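Local atomic coordinates of parahox neighbor (Phaeodactylum tricornutum CCAP 1055/1, PDB entry 5Z5M), a protein that probably makes (S)-allantoin from 5-hydroxyisourate, joining a hydroxyisourate hydrolase and an OHCU decarboxylase in one chain for the last steps of urate breakdown. Residues V187-G191 with L287-S292; F238-Y243 with R272-P278; F21-E27 with R169-I174. All coordinates share one frame; numbering follows the deposited sequence.

Interaction 1: residues V187-G191 with L287-S292; sequences VLDTG and LVSPWS
Leu287 and Val288 pair with Leu188 and Asp189 as two parallel bridges, where strands 182-189 and 281-289 of the transthyretin-like domain run side by side in one sheet. Leu287 shares a face of the sheet with Leu188 but only grazes it, CD2 of Leu188 lying 4.4 Å from CG of Leu287; Tyr296 of the fourth subunit packs on both. The methyl CG2 of Thr190 reaches Leu287 CB, the two side chains crossing at about a right angle. Val288, on the Asp189 face, uses both its backbone polar atoms. Its N donates to Leu188 O at 2.9 Å, and its O accepts from Thr190 N at 2.9 Å. With CG1 set between its own N and carbonyl carbon (chi1 62°), Val288 brings that methyl to 4.0 Å from CG1 of Val187. Asp189 shapes the turn beyond its strand: OD1 accepts from Gly191 N at 3.0 Å, an Asx turn, while OD2 takes Asn192 and Tyr252. With an alanine here, Gly191 N would lose its side-chain acceptor and the turn would probably be freer to shift, with Asn192 and Tyr252 left without their shared carboxylate. Ser289 lays CB beside Thr190 OG1, accepts the N-H of Trp291 on OG in an ST turn, and bonds through OG to Thr190 O of the second subunit. At Ser292 a water bridges the two hydroxyls, 2.7 Å from Ser292 OG and 2.7 Å from Thr190 OG1.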
ATOM      1  N   VAL A 187     -10.199   9.779   3.817  1.00  6.62           N
ATOM      2  CA  VAL A 187     -10.284   8.349   4.089  1.00  6.15           C
ATOM      3  C   VAL A 187     -10.895   7.621   2.898  1.00 11.40           C
ATOM      4  O   VAL A 187     -11.979   7.972   2.422  1.00 11.12           O
ATOM      5  CB  VAL A 187     -11.118   8.042   5.337  1.00 12.07           C
ATOM      6  CG1 VAL A 187     -11.114   6.534   5.598  1.00 10.31           C
ATOM      7  CG2 VAL A 187     -10.583   8.812   6.532  1.00 10.40           C
ATOM      8  N   LEU A 188     -10.183   6.614   2.410  1.00  6.77           N
ATOM      9  CA  LEU A 188     -10.663   5.805   1.298  1.00  8.30           C
ATOM     10  C   LEU A 188     -10.855   4.348   1.699  1.00  9.40           C
ATOM     11  O   LEU A 188      -9.937   3.716   2.220  1.00 11.14           O
ATOM     12  CB  LEU A 188      -9.691   5.882   0.128  1.00 12.55           C
ATOM     13  CG  LEU A 188     -10.073   4.969  -1.034  1.00 19.55           C
ATOM     14  CD1 LEU A 188     -11.056   5.661  -1.961  1.00 22.05           C
ATOM     15  CD2 LEU A 188      -8.831   4.520  -1.780  1.00 35.07           C
ATOM     16  N   ASP A 189     -12.053   3.829   1.443  1.00  8.14           N
ATOM     17  CA  ASP A 189     -12.403   2.434   1.698  1.00 10.23           C
ATOM     18  C   ASP A 189     -11.957   1.590   0.502  1.00 12.60           C
ATOM     19  O   ASP A 189     -12.617   1.584  -0.533  1.00 13.09           O
ATOM     20  CB  ASP A 189     -13.918   2.324   1.937  1.00 13.47           C
ATOM     21  CG  ASP A 189     -14.404   0.895   2.172  1.00 17.47           C
ATOM     22  OD1 ASP A 189     -13.622  -0.072   2.063  1.00 18.11           O
ATOM     23  OD2 ASP A 189     -15.614   0.751   2.449  1.00 15.95           O
ATOM     24  N   THR A 190     -10.836   0.880   0.633  1.00 12.47           N
ATOM     25  CA  THR A 190     -10.293   0.148  -0.508  1.00  9.50           C
ATOM     26  C   THR A 190     -10.984  -1.194  -0.724  1.00 12.82           C
ATOM     27  O   THR A 190     -10.774  -1.851  -1.745  1.00 17.46           O
ATOM     28  CB  THR A 190      -8.773  -0.093  -0.355  1.00  9.33           C
ATOM     29  OG1 THR A 190      -8.520  -0.806   0.861  1.00 11.81           O
ATOM     30  CG2 THR A 190      -8.035   1.230  -0.321  1.00 13.24           C
ATOM     31  N   GLY A 191     -11.807  -1.600   0.235  1.00 11.39           N
ATOM     32  CA  GLY A 191     -12.572  -2.822   0.098  1.00 17.24           C
ATOM     33  C   GLY A 191     -13.782  -2.606  -0.795  1.00 16.80           C
ATOM     34  O   GLY A 191     -14.199  -3.508  -1.515  1.00 15.49           O
ATOM     35  N   LEU A 287      -5.841   4.898   3.812  1.00  7.02           N
ATOM     36  CA  LEU A 287      -6.384   3.902   2.893  1.00 10.36           C
ATOM     37  C   LEU A 287      -6.715   2.676   3.723  1.00 12.17           C
ATOM     38  O   LEU A 287      -5.833   2.146   4.379  1.00  9.40           O
ATOM     39  CB  LEU A 287      -5.380   3.550   1.789  1.00 14.26           C
ATOM     40  CG  LEU A 287      -5.156   4.496   0.603  1.00 25.88           C
ATOM     41  CD1 LEU A 287      -4.685   5.873   1.042  1.00 24.71           C
ATOM     42  CD2 LEU A 287      -4.158   3.875  -0.369  1.00 27.70           C
ATOM     43  N   VAL A 288      -7.966   2.222   3.728  1.00  7.31           N
ATOM     44  CA  VAL A 288      -8.317   1.171   4.684  1.00  6.51           C
ATOM     45  C   VAL A 288      -9.350   0.149   4.183  1.00  8.19           C
ATOM     46  O   VAL A 288     -10.269   0.483   3.438  1.00  8.33           O
ATOM     47  CB  VAL A 288      -8.828   1.807   6.003  1.00  8.16           C
ATOM     48  CG1 VAL A 288     -10.097   2.636   5.766  1.00 11.92           C
ATOM     49  CG2 VAL A 288      -9.060   0.753   7.071  1.00 12.94           C
ATOM     50  N   SER A 289      -9.154  -1.108   4.579  1.00  9.34           N
ATOM     51  CA  SER A 289     -10.158  -2.160   4.453  1.00 12.17           C
ATOM     52  C   SER A 289     -10.235  -2.809   5.837  1.00 10.98           C
ATOM     53  O   SER A 289      -9.475  -2.426   6.728  1.00  9.27           O
ATOM     54  CB  SER A 289      -9.783  -3.166   3.358  1.00 12.66           C
ATOM     55  OG  SER A 289      -8.770  -4.065   3.791  1.00 10.05           O
ATOM     56  N   PRO A 290     -11.151  -3.773   6.048  1.00  7.88           N
ATOM     57  CA  PRO A 290     -11.110  -4.417   7.366  1.00 12.41           C
ATOM     58  C   PRO A 290      -9.811  -5.185   7.637  1.00 10.43           C
ATOM     59  O   PRO A 290      -9.556  -5.563   8.787  1.00 10.00           O
ATOM     60  CB  PRO A 290     -12.304  -5.383   7.322  1.00 13.19           C
ATOM     61  CG  PRO A 290     -13.238  -4.765   6.359  1.00  9.34           C
ATOM     62  CD  PRO A 290     -12.368  -4.137   5.301  1.00 15.86           C
ATOM     63  N   TRP A 291      -9.003  -5.402   6.602  1.00  6.46           N
ATOM     64  CA  TRP A 291      -7.872  -6.323   6.701  1.00  6.03           C
ATOM     65  C   TRP A 291      -6.544  -5.686   6.320  1.00  9.52           C
ATOM     66  O   TRP A 291      -5.522  -6.368   6.243  1.00  8.99           O
ATOM     67  CB  TRP A 291      -8.118  -7.546   5.815  1.00  9.01           C
ATOM     68  CG  TRP A 291      -9.511  -8.085   5.941  1.00 11.45           C
ATOM     69  CD1 TRP A 291     -10.552  -7.864   5.085  1.00 12.17           C
ATOM     70  CD2 TRP A 291     -10.022  -8.926   6.987  1.00 14.69           C
ATOM     71  NE1 TRP A 291     -11.675  -8.517   5.531  1.00 13.48           N
ATOM     72  CE2 TRP A 291     -11.375  -9.177   6.696  1.00  7.73           C
ATOM     73  CE3 TRP A 291      -9.464  -9.493   8.137  1.00 14.73           C
ATOM     74  CZ2 TRP A 291     -12.183  -9.967   7.513  1.00 17.52           C
ATOM     75  CZ3 TRP A 291     -10.270 -10.284   8.949  1.00 15.19           C
ATOM     76  CH2 TRP A 291     -11.611 -10.509   8.634  1.00 17.54           C
ATOM     77  N   SER A 292      -6.552  -4.379   6.092  1.00  3.53           N
ATOM     78  CA  SER A 292      -5.338  -3.696   5.652  1.00  5.94           C
ATOM     79  C   SER A 292      -5.465  -2.199   5.811  1.00 10.35           C
ATOM     80  O   SER A 292      -6.570  -1.657   5.780  1.00  8.88           O
ATOM     81  CB  SER A 292      -5.044  -4.036   4.190  1.00 11.74           C
ATOM     82  OG  SER A 292      -6.009  -3.424   3.345  1.00 14.83           O
TER
HETATM   83  O   HOH W   1      -6.174  -0.969   2.257  1.00 21.13           O

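Interaction 2: residues F238-Y243 with R272-P278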
ATOM      1  N   PHE A 238      -1.483  24.905  13.554  1.00 13.51           N
ATOM      2  CA  PHE A 238      -0.673  24.014  12.725  1.00 13.89           C
ATOM      3  C   PHE A 238       0.794  24.237  13.065  1.00 21.08           C
ATOM      4  O   PHE A 238       1.494  24.984  12.379  1.00 17.54           O
ATOM      5  CB  PHE A 238      -0.934  24.253  11.233  1.00 17.36           C
ATOM      6  CG  PHE A 238      -0.191  23.302  10.316  1.00 13.00           C
ATOM      7  CD1 PHE A 238      -0.596  21.986  10.184  1.00 22.13           C
ATOM      8  CD2 PHE A 238       0.904  23.736   9.580  1.00 14.65           C
ATOM      9  CE1 PHE A 238       0.079  21.111   9.337  1.00 17.94           C
ATOM     10  CE2 PHE A 238       1.583  22.869   8.737  1.00 17.03           C
ATOM     11  CZ  PHE A 238       1.165  21.557   8.613  1.00 13.39           C
ATOM     12  N   THR A 239       1.254  23.590  14.134  1.00 16.46           N
ATOM     13  CA  THR A 239       2.587  23.840  14.669  1.00 13.81           C
ATOM     14  C   THR A 239       3.476  22.601  14.594  1.00 18.72           C
ATOM     15  O   THR A 239       2.981  21.476  14.626  1.00 11.87           O
ATOM     16  CB  THR A 239       2.516  24.309  16.135  1.00 14.18           C
ATOM     17  OG1 THR A 239       1.828  23.324  16.920  1.00 18.94           O
ATOM     18  CG2 THR A 239       1.770  25.627  16.234  1.00 19.19           C
ATOM     19  N   VAL A 240       4.785  22.821  14.490  1.00 11.82           N
ATOM     20  CA  VAL A 240       5.760  21.733  14.482  1.00 11.88           C
ATOM     21  C   VAL A 240       5.595  20.857  15.724  1.00 12.01           C
ATOM     22  O   VAL A 240       5.455  21.364  16.838  1.00 10.68           O
ATOM     23  CB  VAL A 240       7.205  22.281  14.407  1.00 14.46           C
ATOM     24  CG1 VAL A 240       8.228  21.166  14.622  1.00 19.21           C
ATOM     25  CG2 VAL A 240       7.436  22.976  13.073  1.00 14.60           C
ATOM     26  N   GLY A 241       5.584  19.542  15.522  1.00 11.44           N
ATOM     27  CA  GLY A 241       5.461  18.609  16.626  1.00 17.41           C
ATOM     28  C   GLY A 241       4.981  17.238  16.196  1.00 11.97           C
ATOM     29  O   GLY A 241       4.885  16.949  15.003  1.00  8.85           O
ATOM     30  N   GLN A 242       4.687  16.385  17.172  1.00  7.62           N
ATOM     31  CA  GLN A 242       4.194  15.053  16.881  1.00  8.63           C
ATOM     32  C   GLN A 242       2.697  14.977  17.144  1.00  9.96           C
ATOM     33  O   GLN A 242       2.210  15.485  18.153  1.00 11.61           O
ATOM     34  CB  GLN A 242       4.935  14.008  17.720  1.00 14.12           C
ATOM     35  CG  GLN A 242       4.624  12.589  17.329  1.00 19.88           C
ATOM     36  CD  GLN A 242       5.379  11.575  18.170  1.00 25.17           C
ATOM     37  OE1 GLN A 242       5.463  11.701  19.394  1.00 24.45           O
ATOM     38  NE2 GLN A 242       5.943  10.568  17.512  1.00 23.09           N
ATOM     39  N   TYR A 243       1.975  14.337  16.232  1.00  5.79           N
ATOM     40  CA  TYR A 243       0.517  14.213  16.332  1.00  7.98           C
ATOM     41  C   TYR A 243       0.053  12.761  16.218  1.00  9.77           C
ATOM     42  O   TYR A 243       0.818  11.885  15.811  1.00  7.72           O
ATOM     43  CB  TYR A 243      -0.161  15.058  15.244  1.00 10.34           C
ATOM     44  CG  TYR A 243       0.067  16.551  15.373  1.00 15.59           C
ATOM     45  CD1 TYR A 243       1.274  17.126  14.988  1.00  8.38           C
ATOM     46  CD2 TYR A 243      -0.931  17.389  15.862  1.00  8.91           C
ATOM     47  CE1 TYR A 243       1.492  18.490  15.108  1.00 13.24           C
ATOM     48  CE2 TYR A 243      -0.722  18.760  15.986  1.00 13.73           C
ATOM     49  CZ  TYR A 243       0.488  19.305  15.601  1.00 10.88           C
ATOM     50  OH  TYR A 243       0.708  20.662  15.715  1.00 13.24           O
ATOM     51  N   ARG A 272       0.264   7.835  13.991  1.00  7.75           N
ATOM     52  CA  ARG A 272       1.208   8.752  14.619  1.00  5.41           C
ATOM     53  C   ARG A 272       2.136   9.361  13.564  1.00 13.60           C
ATOM     54  O   ARG A 272       2.695   8.635  12.739  1.00  6.17           O
ATOM     55  CB  ARG A 272       2.013   8.008  15.691  1.00 14.71           C
ATOM     56  CG  ARG A 272       2.904   8.868  16.567  1.00 12.11           C
ATOM     57  CD  ARG A 272       3.483   8.019  17.699  1.00 16.78           C
ATOM     58  NE  ARG A 272       2.427   7.360  18.465  1.00 20.15           N
ATOM     59  CZ  ARG A 272       2.630   6.374  19.335  1.00 23.11           C
ATOM     60  NH1 ARG A 272       3.853   5.927  19.559  1.00 20.58           N
ATOM     61  NH2 ARG A 272       1.606   5.833  19.984  1.00 21.06           N
ATOM     62  N   PHE A 273       2.283  10.686  13.583  1.00  8.47           N
ATOM     63  CA  PHE A 273       3.085  11.381  12.576  1.00 11.35           C
ATOM     64  C   PHE A 273       3.628  12.735  13.044  1.00  7.56           C
ATOM     65  O   PHE A 273       3.108  13.352  13.980  1.00  9.62           O
ATOM     66  CB  PHE A 273       2.267  11.574  11.294  1.00  8.87           C
ATOM     67  CG  PHE A 273       1.142  12.565  11.432  1.00  7.94           C
ATOM     68  CD1 PHE A 273      -0.065  12.189  11.996  1.00  6.06           C
ATOM     69  CD2 PHE A 273       1.296  13.870  10.999  1.00  7.84           C
ATOM     70  CE1 PHE A 273      -1.105  13.095  12.121  1.00 12.21           C
ATOM     71  CE2 PHE A 273       0.261  14.784  11.123  1.00 14.53           C
ATOM     72  CZ  PHE A 273      -0.939  14.397  11.683  1.00 10.97           C
ATOM     73  N   GLY A 274       4.678  13.198  12.373  1.00  7.66           N
ATOM     74  CA  GLY A 274       5.304  14.456  12.724  1.00  8.27           C
ATOM     75  C   GLY A 274       5.075  15.519  11.671  1.00 15.73           C
ATOM     76  O   GLY A 274       5.013  15.213  10.476  1.00  8.53           O
ATOM     77  N   ILE A 275       4.935  16.762  12.127  1.00  8.13           N
ATOM     78  CA  ILE A 275       4.878  17.927  11.249  1.00  7.58           C
ATOM     79  C   ILE A 275       6.154  18.752  11.427  1.00  7.00           C
ATOM     80  O   ILE A 275       6.489  19.157  12.534  1.00  9.68           O
ATOM     81  CB  ILE A 275       3.643  18.796  11.530  1.00 10.51           C
ATOM     82  CG1 ILE A 275       2.372  18.044  11.107  1.00 11.72           C
ATOM     83  CG2 ILE A 275       3.747  20.144  10.788  1.00  6.68           C
ATOM     84  CD1 ILE A 275       1.100  18.658  11.636  1.00 19.12           C
ATOM     85  N   ASP A 276       6.867  18.993  10.335  1.00  6.75           N
ATOM     86  CA  ASP A 276       8.185  19.616  10.421  1.00  8.81           C
ATOM     87  C   ASP A 276       8.220  21.065   9.915  1.00  9.05           C
ATOM     88  O   ASP A 276       9.149  21.802  10.227  1.00 11.10           O
ATOM     89  CB  ASP A 276       9.199  18.780   9.642  1.00  8.02           C
ATOM     90  CG  ASP A 276      10.622  19.299   9.787  1.00 20.67           C
ATOM     91  OD1 ASP A 276      11.153  19.290  10.919  1.00 18.54           O
ATOM     92  OD2 ASP A 276      11.207  19.728   8.768  1.00 20.51           O
ATOM     93  N   ASN A 277       7.221  21.474   9.142  1.00  7.14           N
ATOM     94  CA  ASN A 277       7.256  22.794   8.504  1.00  8.93           C
ATOM     95  C   ASN A 277       5.885  23.473   8.514  1.00 10.76           C
ATOM     96  O   ASN A 277       4.973  23.051   7.810  1.00 11.37           O
ATOM     97  CB  ASN A 277       7.786  22.668   7.064  1.00 12.13           C
ATOM     98  CG  ASN A 277       7.952  24.021   6.365  1.00 11.65           C
ATOM     99  OD1 ASN A 277       7.414  25.031   6.801  1.00 16.35           O
ATOM    100  ND2 ASN A 277       8.709  24.031   5.272  1.00 10.96           N
ATOM    101  N   PRO A 278       5.755  24.557   9.292  1.00 11.36           N
ATOM    102  CA  PRO A 278       4.474  25.246   9.485  1.00 18.62           C
ATOM    103  C   PRO A 278       3.965  25.986   8.242  1.00  9.77           C
ATOM    104  O   PRO A 278       2.813  26.420   8.249  1.00  8.05           O
ATOM    105  CB  PRO A 278       4.776  26.230  10.621  1.00 17.82           C
ATOM    106  CG  PRO A 278       6.246  26.453  10.563  1.00 15.65           C
ATOM    107  CD  PRO A 278       6.850  25.181  10.057  1.00 14.98           C
TER
HETATM  108  O   HOH W   2       1.130  27.033  10.314  1.00 14.81           O
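The methyl CD1 of Ile275 is lodged between two aromatic side chains of the 238-243 segment, 3.5 Å from Phe238 CE1 and 3.5 Å from Tyr243 CE1. With CG1 anti to the carbonyl carbon (chi1 -69°) and the chain extended beyond it, CD1 lies between the two rings, while CG2 is turned to Phe238 CZ. Next along the same face of the sheet, Phe273 receives Tyr243 CB over one side of its ring, a CH-pi contact 4.0 Å from the centroid. The two rings themselves lie near parallel, planes 23° apart, yet are slid so far that they barely overlap. Leu183 and Leu232 extend this apolar layer. On the margin, Val240 CG2 rests on Pro278 CD at 3.8 Å, and the edge of the Phe238 ring meets the carbonyl oxygens of Asn277 and Pro278. A water donates to both Phe238 O and Pro278 O, closing that end. The Tyr243 hydroxyl folds back onto its own segment, donating to Thr239 O at 2.6 Å, and is also bonded to Arg205. Paired backbone bonds link Gly241 with Ile275 and Tyr243 with Phe273; the straightest include Tyr243 N to Phe273 O, 2.7 Å with 172° at the hydrogen. On the other face Gln242 lies across Arg272, its NE2 3.5 Å from Arg272 CD, while the guanidinium is held by a salt bridge to Glu244. These are neighbouring antiparallel strands of a transthyretin-like sheet, in which 268-275 is the outermost strand within the chain and Gly274 passes backbone hydrogen bonds to the third subunit.

Interaction 3: residues F21-E27 with R169-I174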
ATOM      1  N   PHE A  21      21.341  38.818  13.277  1.00 18.20           N
ATOM      2  CA  PHE A  21      20.281  37.932  13.740  1.00 25.41           C
ATOM      3  C   PHE A  21      20.525  36.495  13.281  1.00 19.40           C
ATOM      4  O   PHE A  21      20.318  35.550  14.040  1.00 18.28           O
ATOM      5  CB  PHE A  21      18.922  38.431  13.242  1.00 16.24           C
ATOM      6  CG  PHE A  21      17.751  37.679  13.804  1.00 16.57           C
ATOM      7  CD1 PHE A  21      17.214  38.025  15.031  1.00 29.14           C
ATOM      8  CD2 PHE A  21      17.174  36.639  13.094  1.00 19.09           C
ATOM      9  CE1 PHE A  21      16.131  37.337  15.549  1.00 31.74           C
ATOM     10  CE2 PHE A  21      16.092  35.951  13.602  1.00 25.95           C
ATOM     11  CZ  PHE A  21      15.572  36.296  14.833  1.00 27.59           C
ATOM     12  N   LEU A  22      20.996  36.339  12.046  1.00 16.26           N
ATOM     13  CA  LEU A  22      21.114  35.018  11.428  1.00 26.98           C
ATOM     14  C   LEU A  22      22.539  34.475  11.389  1.00 23.54           C
ATOM     15  O   LEU A  22      22.791  33.431  10.789  1.00 20.94           O
ATOM     16  CB  LEU A  22      20.563  35.063  10.002  1.00 14.08           C
ATOM     17  CG  LEU A  22      19.097  35.465   9.846  1.00 17.05           C
ATOM     18  CD1 LEU A  22      18.773  35.704   8.374  1.00 16.32           C
ATOM     19  CD2 LEU A  22      18.191  34.395  10.429  1.00 14.40           C
ATOM     20  N   GLY A  23      23.470  35.173  12.027  1.00 19.70           N
ATOM     21  CA  GLY A  23      24.880  34.820  11.925  1.00 30.02           C
ATOM     22  C   GLY A  23      25.290  33.493  12.551  1.00 27.10           C
ATOM     23  O   GLY A  23      26.370  32.970  12.256  1.00 27.90           O
ATOM     24  N   GLY A  24      24.436  32.952  13.415  1.00 18.50           N
ATOM     25  CA  GLY A  24      24.744  31.728  14.137  1.00 17.99           C
ATOM     26  C   GLY A  24      23.894  30.536  13.726  1.00 25.76           C
ATOM     27  O   GLY A  24      24.014  29.451  14.299  1.00 22.40           O
ATOM     28  N   ILE A  25      23.033  30.742  12.734  1.00 17.27           N
ATOM     29  CA  ILE A  25      22.199  29.669  12.190  1.00 17.59           C
ATOM     30  C   ILE A  25      23.059  28.472  11.785  1.00 15.53           C
ATOM     31  O   ILE A  25      22.764  27.330  12.142  1.00 19.53           O
ATOM     32  CB  ILE A  25      21.386  30.154  10.975  1.00 13.04           C
ATOM     33  CG1 ILE A  25      20.349  31.205  11.398  1.00 21.20           C
ATOM     34  CG2 ILE A  25      20.708  28.983  10.288  1.00 16.42           C
ATOM     35  CD1 ILE A  25      19.583  30.860  12.673  1.00 16.35           C
ATOM     36  N   TYR A  26      24.123  28.748  11.038  1.00 14.55           N
ATOM     37  CA  TYR A  26      25.165  27.762  10.792  1.00 20.59           C
ATOM     38  C   TYR A  26      26.354  28.099  11.687  1.00 28.63           C
ATOM     39  O   TYR A  26      26.789  29.253  11.760  1.00 17.23           O
ATOM     40  CB  TYR A  26      25.564  27.729   9.312  1.00 20.96           C
ATOM     41  CG  TYR A  26      24.485  27.177   8.397  1.00 19.21           C
ATOM     42  CD1 TYR A  26      23.523  28.014   7.835  1.00 14.23           C
ATOM     43  CD2 TYR A  26      24.431  25.821   8.091  1.00 17.51           C
ATOM     44  CE1 TYR A  26      22.540  27.511   6.996  1.00 13.88           C
ATOM     45  CE2 TYR A  26      23.450  25.311   7.256  1.00 20.90           C
ATOM     46  CZ  TYR A  26      22.506  26.160   6.715  1.00 16.04           C
ATOM     47  OH  TYR A  26      21.527  25.651   5.886  1.00 11.76           O
ATOM     48  N   GLU A  27      26.855  27.081  12.377  1.00 21.89           N
ATOM     49  CA  GLU A  27      27.860  27.242  13.422  1.00 28.83           C
ATOM     50  C   GLU A  27      29.147  27.885  12.927  1.00 20.77           C
ATOM     51  O   GLU A  27      29.786  27.384  11.999  1.00 22.22           O
ATOM     52  CB  GLU A  27      28.185  25.882  14.047  1.00 36.97           C
ATOM     53  CG  GLU A  27      28.816  25.958  15.422  1.00 41.63           C
ATOM     54  CD  GLU A  27      27.791  26.190  16.517  1.00 57.27           C
ATOM     55  OE1 GLU A  27      26.581  26.231  16.207  1.00 43.78           O
ATOM     56  OE2 GLU A  27      28.196  26.328  17.691  1.00 68.44           O
ATOM     57  N   ARG A 169      17.077  25.884  14.371  1.00 10.60           N
ATOM     58  CA  ARG A 169      17.461  27.148  14.985  1.00 13.37           C
ATOM     59  C   ARG A 169      16.630  28.314  14.454  1.00 12.22           C
ATOM     60  O   ARG A 169      16.248  29.208  15.212  1.00 13.69           O
ATOM     61  CB  ARG A 169      18.946  27.415  14.764  1.00 16.16           C
ATOM     62  CG  ARG A 169      19.845  26.513  15.585  1.00 16.73           C
ATOM     63  CD  ARG A 169      21.293  26.669  15.158  1.00 22.74           C
ATOM     64  NE  ARG A 169      22.191  25.883  15.995  1.00 25.18           N
ATOM     65  CZ  ARG A 169      23.462  25.645  15.699  1.00 36.41           C
ATOM     66  NH1 ARG A 169      23.989  26.129  14.581  1.00 29.15           N
ATOM     67  NH2 ARG A 169      24.205  24.919  16.520  1.00 19.85           N
ATOM     68  N   LEU A 170      16.354  28.297  13.152  1.00 11.80           N
ATOM     69  CA  LEU A 170      15.506  29.314  12.529  1.00 10.90           C
ATOM     70  C   LEU A 170      14.110  29.305  13.144  1.00 17.91           C
ATOM     71  O   LEU A 170      13.533  30.358  13.409  1.00 15.00           O
ATOM     72  CB  LEU A 170      15.406  29.093  11.015  1.00  9.94           C
ATOM     73  CG  LEU A 170      16.582  29.551  10.149  1.00 20.47           C
ATOM     74  CD1 LEU A 170      16.454  28.988   8.739  1.00 19.94           C
ATOM     75  CD2 LEU A 170      16.664  31.079  10.111  1.00 18.15           C
ATOM     76  N   LEU A 171      13.572  28.107  13.365  1.00 14.04           N
ATOM     77  CA  LEU A 171      12.231  27.952  13.933  1.00 12.67           C
ATOM     78  C   LEU A 171      12.144  28.504  15.358  1.00 20.41           C
ATOM     79  O   LEU A 171      11.103  29.024  15.771  1.00 17.22           O
ATOM     80  CB  LEU A 171      11.808  26.481  13.924  1.00 14.58           C
ATOM     81  CG  LEU A 171      11.310  25.907  12.594  1.00 17.62           C
ATOM     82  CD1 LEU A 171      11.043  24.421  12.731  1.00 13.51           C
ATOM     83  CD2 LEU A 171      10.055  26.625  12.130  1.00 13.85           C
ATOM     84  N   SER A 172      13.234  28.387  16.110  1.00 19.61           N
ATOM     85  CA  SER A 172      13.225  28.802  17.510  1.00 19.44           C
ATOM     86  C   SER A 172      13.445  30.305  17.661  1.00 25.41           C
ATOM     87  O   SER A 172      13.049  30.898  18.665  1.00 28.57           O
ATOM     88  CB  SER A 172      14.279  28.029  18.310  1.00 20.70           C
ATOM     89  OG  SER A 172      15.591  28.405  17.934  1.00 35.59           O
ATOM     90  N   LYS A 173      14.053  30.925  16.655  1.00 18.24           N
ATOM     91  CA  LYS A 173      14.333  32.357  16.710  1.00 22.37           C
ATOM     92  C   LYS A 173      13.247  33.199  16.050  1.00 22.22           C
ATOM     93  O   LYS A 173      13.119  34.390  16.334  1.00 22.35           O
ATOM     94  CB  LYS A 173      15.677  32.665  16.048  1.00 22.96           C
ATOM     95  CG  LYS A 173      16.874  32.138  16.803  1.00 22.01           C
ATOM     96  CD  LYS A 173      18.151  32.376  16.016  1.00 28.94           C
ATOM     97  CE  LYS A 173      18.271  33.833  15.607  1.00 32.16           C
ATOM     98  NZ  LYS A 173      18.192  34.762  16.767  1.00 27.14           N
ATOM     99  N   ILE A 174      12.468  32.578  15.170  1.00 16.38           N
ATOM    100  CA  ILE A 174      11.481  33.307  14.381  1.00 20.75           C
ATOM    101  C   ILE A 174      10.049  32.989  14.813  1.00 22.95           C
ATOM    102  O   ILE A 174       9.701  31.832  15.037  1.00 19.66           O
ATOM    103  CB  ILE A 174      11.657  33.003  12.875  1.00 17.00           C
ATOM    104  CG1 ILE A 174      12.881  33.749  12.331  1.00 22.93           C
ATOM    105  CG2 ILE A 174      10.406  33.377  12.086  1.00 22.20           C
ATOM    106  CD1 ILE A 174      13.233  33.402  10.899  1.00 29.92           C
TER
HETATM  107  O   HOH W   3      25.773  24.614  12.459  1.00 26.24           O
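One face of the Phe21 ring carries the ammonium of Lys173, a cation-pi contact with NZ 3.6 Å from the centroid and 17° off the normal. CE of the same lysine also sits over that face, because the chain bends at chi3 and chi4 and curls over the ring; at the ring's edge, near its plane, lie Lys173 O and Ile174 CG1. The second flat group, the Arg169 guanidinium, meets Ile25 O at its edge: NH1 donates to it at 3.0 Å, nearly in the guanidinium plane but well above the carbonyl plane. NH2 forms a salt bridge with Glu27 OE1 at 2.7 Å; as a hydrogen bond it is bent and weak. The carboxylate and guanidinium planes are turned 40° apart. Here the end of helix 15-22, running into a type I turn from Leu22 to Ile25, is packed on the C-terminal end of the long helix 151-173 in the helical OHCU decarboxylase domain. Between the cation-pi contact and the salt bridge the contact is apolar. Leu170 CD2 is met by Leu22 CD2 at 3.7 Å and by Ile25 CD1 at 3.9 Å, both side chains crossing Leu170 at about a right angle. Ile25 CD1 also touches the aliphatic stem of Lys173, at CD. Ala53 and Met56 of helix 49-61 and Leu10 of helix 7-11 add to this apolar patch. Beside Arg169 NH1, a water accepts the backbone N-H of Glu27 at 2.7 Å and, weakly, an N-H of NH1.

From the N terminus, interaction 3 comes first: it closes a loop of some 140 residues, helical where it has regular structure, by bringing the end of helix 15-22 back to the end of helix 151-173. The chain then enters the transthyretin-like part, where interaction 1 joins strand 182-189 to strand 281-289. Interaction 2 falls wholly between those two strands in sequence, tying 241-248 to 268-275 in a separate sheet; the nearest atoms of interactions 1 and 2 are about 12 Å apart. Interactions 2 and 3 follow in series but touch in space, Leu171 packing against Val240 and Pro278, so the two domains meet there. Interactions 1 and 2 both reach the third subunit.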